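Local coordinates for penicillin-binding protein 1A (Mycobacterium tuberculosis, PDB 5CXW) that cross-links peptidoglycan through its penicillin-sensitive transpeptidase domain, the part captured here with penicillin V, and makes glycan strands through a separate transglycosylase domain, at residues A[100-105]-A[174-179]; A[107-112]-A[256-261]; A[160-163]-A[167-170]. All coordinates share one frame; numbering follows the deposited sequence. Where two conformers were deposited one is given.

Contact 1 (A[100-105]-A[174-179])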
loop_
_atom_site.group_PDB
_atom_site.type_symbol
_atom_site.label_atom_id
_atom_site.label_comp_id
_atom_site.label_asym_id
_atom_site.label_seq_id
_atom_site.Cartn_x
_atom_site.Cartn_y
_atom_site.Cartn_z
ATOM N N LYS A 100 9.508 0.690 -1.847
ATOM C CA LYS A 100 10.765 0.013 -1.617
ATOM C C LYS A 100 10.599 -1.466 -1.255
ATOM O O LYS A 100 11.526 -2.271 -1.464
ATOM C CB LYS A 100 11.589 0.683 -0.482
ATOM C CG LYS A 100 12.147 2.030 -0.872
ATOM C CD LYS A 100 12.863 2.738 0.252
ATOM C CE LYS A 100 13.297 4.083 -0.253
ATOM N NZ LYS A 100 13.815 4.856 0.821
ATOM N N VAL A 101 9.483 -1.798 -0.616
ATOM C CA VAL A 101 9.236 -3.174 -0.169
ATOM C C VAL A 101 9.285 -4.108 -1.345
ATOM O O VAL A 101 9.659 -5.267 -1.197
ATOM C CB VAL A 101 7.927 -3.365 0.654
ATOM C CG1 VAL A 101 7.903 -2.429 1.816
ATOM C CG2 VAL A 101 6.690 -3.262 -0.227
ATOM N N PHE A 102 8.940 -3.626 -2.549
ATOM C CA PHE A 102 8.974 -4.529 -3.717
ATOM C C PHE A 102 10.382 -4.774 -4.209
ATOM O O PHE A 102 10.656 -5.853 -4.755
ATOM C CB PHE A 102 8.030 -4.008 -4.833
ATOM C CG PHE A 102 6.655 -3.825 -4.319
ATOM C CD1 PHE A 102 5.973 -4.905 -3.755
ATOM C CD2 PHE A 102 6.044 -2.601 -4.307
ATOM C CE1 PHE A 102 4.710 -4.746 -3.201
ATOM C CE2 PHE A 102 4.766 -2.446 -3.754
ATOM C CZ PHE A 102 4.104 -3.519 -3.185
ATOM N N ALA A 103 11.272 -3.798 -4.031
ATOM C CA ALA A 103 12.691 -4.056 -4.260
ATOM C C ALA A 103 13.215 -5.091 -3.286
ATOM O O ALA A 103 14.043 -5.942 -3.605
ATOM C CB ALA A 103 13.526 -2.809 -4.209
ATOM N N LEU A 104 12.749 -5.041 -2.056
ATOM C CA LEU A 104 13.177 -6.044 -1.074
ATOM C C LEU A 104 12.650 -7.433 -1.383
ATOM O O LEU A 104 13.388 -8.440 -1.315
ATOM C CB LEU A 104 12.760 -5.587 0.309
ATOM C CG LEU A 104 13.240 -6.453 1.467
ATOM C CD1 LEU A 104 14.724 -6.691 1.521
ATOM C CD2 LEU A 104 12.772 -5.879 2.785
ATOM N N VAL A 105 11.388 -7.497 -1.825
ATOM C CA VAL A 105 10.872 -8.749 -2.337
ATOM C C VAL A 105 11.773 -9.302 -3.419
ATOM O O VAL A 105 12.170 -10.485 -3.394
ATOM C CB VAL A 105 9.420 -8.651 -2.890
ATOM C CG1 VAL A 105 9.006 -9.928 -3.546
ATOM C CG2 VAL A 105 8.420 -8.336 -1.769
ATOM N N HIS A 174 4.283 -6.287 -9.448
ATOM C CA HIS A 174 3.181 -6.912 -10.167
ATOM C C HIS A 174 2.767 -8.279 -9.612
ATOM O O HIS A 174 1.562 -8.536 -9.447
ATOM C CB HIS A 174 3.518 -7.028 -11.649
ATOM C CG HIS A 174 3.454 -5.715 -12.364
ATOM N ND1 HIS A 174 4.332 -5.411 -13.370
ATOM C CD2 HIS A 174 2.555 -4.700 -12.326
ATOM C CE1 HIS A 174 4.029 -4.225 -13.871
ATOM N NE2 HIS A 174 2.932 -3.787 -13.276
ATOM N N GLN A 175 3.726 -9.102 -9.285
ATOM C CA GLN A 175 3.452 -10.429 -8.723
ATOM C C GLN A 175 2.772 -10.328 -7.356
ATOM O O GLN A 175 1.890 -11.107 -7.059
ATOM C CB GLN A 175 4.750 -11.227 -8.679
ATOM C CG GLN A 175 5.211 -11.649 -10.095
ATOM C CD GLN A 175 6.647 -12.114 -10.118
ATOM O OE1 GLN A 175 7.253 -12.198 -9.081
ATOM N NE2 GLN A 175 7.201 -12.412 -11.313
ATOM N N ALA A 176 3.123 -9.317 -6.573
ATOM C CA ALA A 176 2.489 -9.087 -5.259
ATOM C C ALA A 176 1.044 -8.654 -5.348
ATOM O O ALA A 176 0.313 -8.828 -4.382
ATOM C CB ALA A 176 3.287 -8.077 -4.448
ATOM N N GLY A 177 0.629 -8.143 -6.537
ATOM C CA GLY A 177 -0.722 -7.646 -6.770
ATOM C C GLY A 177 -0.834 -6.221 -7.200
ATOM O O GLY A 177 -1.970 -5.727 -7.296
ATOM N N ILE A 178 0.260 -5.497 -7.462
ATOM C CA ILE A 178 0.131 -4.183 -8.104
ATOM C C ILE A 178 -0.423 -4.426 -9.477
ATOM O O ILE A 178 0.162 -5.162 -10.268
ATOM C CB ILE A 178 1.448 -3.384 -8.125
ATOM C CG1 ILE A 178 2.033 -3.178 -6.705
ATOM C CG2 ILE A 178 1.229 -2.090 -8.845
ATOM C CD1 ILE A 178 1.112 -2.447 -5.736
ATOM N N ALA A 179 -1.612 -3.904 -9.772
ATOM C CA ALA A 179 -2.276 -4.291 -11.030
ATOM C C ALA A 179 -1.455 -3.812 -12.211
ATOM O O ALA A 179 -0.773 -2.782 -12.122
ATOM C CB ALA A 179 -3.664 -3.685 -11.126
#
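In the helical core of the transpeptidase domain, Phe102 of helix 100-109 packs on Ala176 and Ile178, at the end of helix 165-176 and just past it. The contact is purely apolar and fully buried. It rests on one ring and two aliphatic groups. Phe102 has its CG beside the backbone N and anti to the carbonyl carbon (chi1 -55°), which carries the ring across to the other helix. The outer part of the ring does the touching. CE1 lies 3.8 Å from CB of Ala176. CZ lies 4.1 Å from CD1 of Ile178, and CE2 is at a similar distance from CG1 of the same residue. Both partners come at the ring obliquely. Within its own helix, Val101 places CG2 3.8 Å above the ring plane, over its centre. Phe99 adds an edge-to-face contact with the same ring, and Ala217 of helix 211-222 also touches it.

Ala176 and Ile178 both point toward the ring, on either side of Gly177 in sequence. Gly177 leaves helix 165-176 with positive phi in a Schellman motif, and its N bonds back to O of His174 at 3.1 Å. Lys100 points elsewhere; its NZ bonds OG of Ser150 and OD1 of Asn152. Phe102 follows closely on Ser97, the probable acyl-ester serine, and its side chain is about 10 Å from that of Ser97. The arrangement is a buried helix-helix packing contact beside the probable SxxK-type motif of a penicillin-binding transpeptidase fold.

Contact 2 (A[107-112]-A[256-261])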
loop_
_atom_site.group_PDB
_atom_site.type_symbol
_atom_site.label_atom_id
_atom_site.label_comp_id
_atom_site.label_asym_id
_atom_site.label_seq_id
_atom_site.Cartn_x
_atom_site.Cartn_y
_atom_site.Cartn_z
ATOM N N ALA A 107 14.854 -8.712 -4.179
ATOM C CA ALA A 107 16.151 -9.074 -3.686
ATOM C C ALA A 107 16.115 -10.446 -3.021
ATOM O O ALA A 107 16.954 -11.347 -3.269
ATOM C CB ALA A 107 16.645 -8.032 -2.712
ATOM N N LEU A 108 15.180 -10.617 -2.102
ATOM C CA LEU A 108 15.073 -11.847 -1.354
ATOM C C LEU A 108 14.826 -13.019 -2.308
ATOM O O LEU A 108 15.360 -14.104 -2.104
ATOM C CB LEU A 108 13.954 -11.746 -0.320
ATOM C CG LEU A 108 14.273 -10.834 0.858
ATOM C CD1 LEU A 108 12.986 -10.370 1.518
ATOM C CD2 LEU A 108 15.065 -11.558 1.869
ATOM N N GLU A 109 14.055 -12.787 -3.366
ATOM C CA GLU A 109 13.765 -13.831 -4.352
ATOM C C GLU A 109 15.059 -14.286 -5.107
ATOM O O GLU A 109 15.103 -15.387 -5.719
ATOM C CB GLU A 109 12.687 -13.340 -5.279
ATOM C CG GLU A 109 11.316 -13.384 -4.630
ATOM C CD GLU A 109 10.194 -12.947 -5.525
ATOM O OE1 GLU A 109 10.483 -12.365 -6.571
ATOM O OE2 GLU A 109 9.018 -13.187 -5.162
ATOM N N GLN A 110 16.080 -13.436 -5.131
ATOM C CA GLN A 110 17.352 -13.706 -5.775
ATOM C C GLN A 110 18.407 -14.166 -4.819
ATOM O O GLN A 110 19.570 -14.251 -5.162
ATOM C CB GLN A 110 17.823 -12.488 -6.530
ATOM C CG GLN A 110 16.954 -12.181 -7.703
ATOM C CD GLN A 110 17.452 -11.031 -8.571
ATOM O OE1 GLN A 110 18.668 -10.697 -8.658
ATOM N NE2 GLN A 110 16.499 -10.458 -9.298
ATOM N N GLY A 111 18.038 -14.374 -3.566
ATOM C CA GLY A 111 18.962 -14.874 -2.570
ATOM C C GLY A 111 19.855 -13.804 -2.009
ATOM O O GLY A 111 20.988 -14.065 -1.599
ATOM N N ILE A 112 19.333 -12.576 -1.955
ATOM C CA ILE A 112 19.964 -11.447 -1.305
ATOM C C ILE A 112 19.113 -11.199 -0.046
ATOM O O ILE A 112 17.962 -10.697 -0.149
ATOM C CB ILE A 112 20.049 -10.161 -2.204
ATOM C CG1 ILE A 112 20.811 -10.473 -3.496
ATOM C CG2 ILE A 112 20.711 -8.997 -1.464
ATOM C CD1 ILE A 112 20.651 -9.433 -4.578
ATOM N N GLN A 256 -0.004 -18.593 -4.759
ATOM C CA GLN A 256 1.268 -18.392 -4.074
ATOM C C GLN A 256 2.239 -17.567 -4.964
ATOM O O GLN A 256 3.140 -18.113 -5.620
ATOM C CB GLN A 256 1.879 -19.741 -3.668
ATOM C CG GLN A 256 3.100 -19.616 -2.765
ATOM C CD GLN A 256 2.723 -19.254 -1.358
ATOM O OE1 GLN A 256 1.913 -19.935 -0.726
ATOM N NE2 GLN A 256 3.353 -18.264 -0.818
ATOM N N ARG A 257 2.073 -16.255 -4.956
ATOM C CA ARG A 257 2.843 -15.388 -5.858
ATOM C C ARG A 257 4.282 -15.098 -5.407
ATOM O O ARG A 257 5.169 -14.877 -6.248
ATOM C CB ARG A 257 2.146 -14.024 -5.906
ATOM C CG ARG A 257 0.801 -14.062 -6.641
ATOM C CD ARG A 257 1.016 -14.137 -8.142
ATOM N NE ARG A 257 -0.213 -13.975 -8.931
ATOM C CZ ARG A 257 -0.781 -12.828 -9.293
ATOM N NH1 ARG A 257 -0.311 -11.667 -8.941
ATOM N NH2 ARG A 257 -1.885 -12.864 -10.049
ATOM N N ILE A 258 4.493 -15.007 -4.101
ATOM C CA ILE A 258 5.758 -14.713 -3.500
ATOM C C ILE A 258 6.048 -15.880 -2.526
ATOM O O ILE A 258 5.142 -16.327 -1.820
ATOM C CB ILE A 258 5.682 -13.393 -2.729
ATOM C CG1 ILE A 258 5.306 -12.235 -3.647
ATOM C CG2 ILE A 258 6.959 -13.130 -1.953
ATOM C CD1 ILE A 258 4.959 -10.991 -2.884
ATOM N N PRO A 259 7.281 -16.393 -2.501
ATOM C CA PRO A 259 7.494 -17.515 -1.580
ATOM C C PRO A 259 7.269 -17.083 -0.121
ATOM O O PRO A 259 7.558 -15.938 0.279
ATOM C CB PRO A 259 8.953 -17.930 -1.819
ATOM C CG PRO A 259 9.288 -17.341 -3.187
ATOM C CD PRO A 259 8.418 -16.151 -3.394
ATOM N N LYS A 260 6.666 -17.989 0.643
ATOM C CA LYS A 260 6.421 -17.745 2.055
ATOM C C LYS A 260 7.655 -17.225 2.778
ATOM O O LYS A 260 7.569 -16.294 3.595
ATOM C CB LYS A 260 5.926 -19.028 2.713
ATOM C CG LYS A 260 5.837 -18.941 4.258
ATOM C CD LYS A 260 5.103 -20.099 4.867
ATOM C CE LYS A 260 5.086 -20.097 6.390
ATOM N NZ LYS A 260 4.507 -18.886 6.991
ATOM N N ALA A 261 8.805 -17.877 2.554
ATOM C CA ALA A 261 10.029 -17.502 3.269
ATOM C C ALA A 261 10.417 -16.052 2.933
ATOM O O ALA A 261 10.858 -15.295 3.829
ATOM C CB ALA A 261 11.167 -18.453 3.012
#
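The carboxylate of Glu109, on helix 100-109, reaches across to the bend formed by Arg257, Ile258 and Pro259. Gln256, just ahead of them, acts within its own segment. Its NE2 donates to O of Ile258 at 2.8 Å, with an N-H...O angle of 159°. O of Ile258 lies almost in the amide plane of Gln256, while the donor is tilted from the carbonyl plane. The same NE2 also bonds O of Ser224, so two carbonyls hold this amide.

Arg257 offers Glu109 little more than its backbone. Its O is 4.3 Å from OE2 of Glu109, and its side chain leads away. There NE forms a salt bridge with Asp255, NH1 bonds O of Gln175, and the guanidinium makes a cation-pi contact with Tyr227. The two opposite charges, Glu109 and Arg257, are therefore not paired with each other.

Ile258 comes next. Its CG2 is 3.8 Å from OE2 of Glu109, while the side chain also rests on Ala176. Backbone bonds join Ile258 to Gly225.

Pro259 makes the nearest approach, with CD 3.5 Å from OE2 of Glu109. Across the two segments the carboxylate oxygen thus lies closest to carbon atoms, in van der Waals packing. The Glu109 chain is extended beyond CG (chi2 -178°) and crosses the proline at about a right angle. Its CG is 4.2 Å from the same CD. Pro259 is the N-cap residue of helix 260-270. On the other side, helix 100-109 ends in a Schellman motif at Gly111. Gly111 N bonds O of Leu108, and Ile112 N bonds O of Ala107. The contact sets the end of one helix of the transpeptidase domain beside the start of another. The side chain of Glu109 also touches Val262 of helix 260-270 and Gln175.

Contact 3 (A[160-163]-A[167-170])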
loop_
_atom_site.group_PDB
_atom_site.type_symbol
_atom_site.label_atom_id
_atom_site.label_comp_id
_atom_site.label_asym_id
_atom_site.label_seq_id
_atom_site.Cartn_x
_atom_site.Cartn_y
_atom_site.Cartn_z
ATOM N N LEU A 160 20.024 -1.756 -8.261
ATOM C CA LEU A 160 21.025 -1.954 -9.295
ATOM C C LEU A 160 21.749 -3.305 -9.202
ATOM O O LEU A 160 22.216 -3.846 -10.235
ATOM C CB LEU A 160 21.986 -0.795 -9.341
ATOM C CG LEU A 160 21.366 0.527 -9.734
ATOM C CD1 LEU A 160 22.425 1.596 -9.513
ATOM C CD2 LEU A 160 20.782 0.582 -11.116
ATOM N N LYS A 161 21.810 -3.869 -8.016
ATOM C CA LYS A 161 22.436 -5.181 -7.792
ATOM C C LYS A 161 21.553 -6.307 -8.321
ATOM O O LYS A 161 22.050 -7.402 -8.645
ATOM C CB LYS A 161 22.594 -5.364 -6.299
ATOM C CG LYS A 161 23.111 -6.708 -5.796
ATOM C CD LYS A 161 24.536 -6.939 -6.135
ATOM C CE LYS A 161 24.969 -8.170 -5.322
ATOM N NZ LYS A 161 26.327 -8.536 -5.744
ATOM N N LEU A 162 20.241 -6.099 -8.360
ATOM C CA LEU A 162 19.363 -7.145 -8.851
ATOM C C LEU A 162 19.592 -7.523 -10.311
ATOM O O LEU A 162 19.795 -6.648 -11.163
ATOM C CB LEU A 162 17.916 -6.682 -8.797
ATOM C CG LEU A 162 17.311 -6.265 -7.429
ATOM C CD1 LEU A 162 15.933 -5.720 -7.631
ATOM C CD2 LEU A 162 17.317 -7.398 -6.495
ATOM N N ASN A 163 19.509 -8.807 -10.599
ATOM C CA ASN A 163 19.339 -9.267 -11.963
ATOM C C ASN A 163 18.034 -8.705 -12.461
ATOM O O ASN A 163 16.996 -8.881 -11.809
ATOM C CB ASN A 163 19.317 -10.780 -11.988
ATOM C CG ASN A 163 20.635 -11.375 -11.576
ATOM O OD1 ASN A 163 21.703 -10.825 -11.885
ATOM N ND2 ASN A 163 20.584 -12.558 -10.994
ATOM N N GLN A 167 13.406 -3.555 -13.726
ATOM C CA GLN A 167 12.415 -4.522 -14.174
ATOM C C GLN A 167 12.131 -5.573 -13.108
ATOM O O GLN A 167 10.987 -6.044 -12.949
ATOM C CB GLN A 167 12.848 -5.235 -15.453
ATOM C CG GLN A 167 11.786 -6.143 -16.079
ATOM C CD GLN A 167 10.589 -5.363 -16.582
ATOM O OE1 GLN A 167 10.685 -4.545 -17.524
ATOM N NE2 GLN A 167 9.453 -5.552 -15.927
ATOM N N ALA A 168 13.135 -5.939 -12.333
ATOM C CA ALA A 168 12.900 -6.960 -11.270
ATOM C C ALA A 168 12.058 -6.393 -10.159
ATOM O O ALA A 168 11.286 -7.145 -9.558
ATOM C CB ALA A 168 14.185 -7.460 -10.677
ATOM N N VAL A 169 12.166 -5.082 -9.913
ATOM C CA VAL A 169 11.294 -4.427 -8.923
ATOM C C VAL A 169 9.845 -4.407 -9.420
ATOM O O VAL A 169 8.893 -4.773 -8.683
ATOM C CB VAL A 169 11.759 -2.970 -8.602
ATOM C CG1 VAL A 169 10.849 -2.320 -7.588
ATOM C CG2 VAL A 169 13.207 -2.932 -8.159
ATOM N N ALA A 170 9.679 -4.087 -10.702
ATOM C CA ALA A 170 8.355 -4.099 -11.317
ATOM C C ALA A 170 7.749 -5.497 -11.299
ATOM O O ALA A 170 6.553 -5.650 -11.022
ATOM C CB ALA A 170 8.414 -3.640 -12.761
#
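The torsions of Leu162 and Val169 turn their methyls toward each other. In Leu162, CG stands beside the backbone N (chi1 -59°) and CD1 is carried on anti to CA (chi2 174°). This extended branch reaches to the next helix. In Val169, CG2 sits beside the backbone N, anti to the carbonyl carbon, and faces Leu162. The two side chains cross at about a right angle.

Toward 167-170, CD1 of Leu162 does all the touching for its residue. It lies 3.9 Å from CG2 of Val169 and 3.9 Å from CB of Ala168. One methyl thus bridges two successive residues of the second helix. Ala168 has a further neighbour in the backbone. Its CB is 3.3 Å from O of Asn163, a close approach of a methyl to a carbonyl oxygen. The CA atoms of Asn163 and Ala168 are 6.9 Å apart, which shows how near the two backbones come. The side chain of Asn163 starts off away from the second helix, so that residue meets Ala168 through its carbonyl.

Leu162 is the first residue to leave helical backbone angles after helix 152-161. Helix 165-176 starts soon after Asn163. Inward, the pair is covered by helix 100-109. Ala106 and Ala107 touch Leu162, and Ala103 touches Val169. N of Asn163 bonds OE1 of Gln110, just past the end of that helix. Leu162 and Val169 are buried, whereas Asn163 lies at the surface. The side chain of Val169 is about 12 Å from that of Ser97; the contact is structural packing near the active-site helix. The arrangement is that of a short connection between two consecutive helices, closed by apolar side chains, in the helical part of the transpeptidase domain.

In the fold
All three contacts lie in the transpeptidase domain, gathered around helix 100-109. Contact 1 uses its first turns, contact 2 its last turn and the residues after it. Contact 3 packs against it. Contacts 1 and 3 share helix 165-176. The centres of contacts 1 and 2 are about 11 Å apart. The centres of contacts 1 and 3 are also about 11 Å apart. The centres of contacts 2 and 3 are about 13 Å apart. Along the chain, contacts 1 and 2 alternate, while contact 3 is local and falls between the segments of both. CB of Phe102 packs on O of Val169 between contacts 1 and 3. Together they tie the helix after the probable catalytic serine to its neighbours.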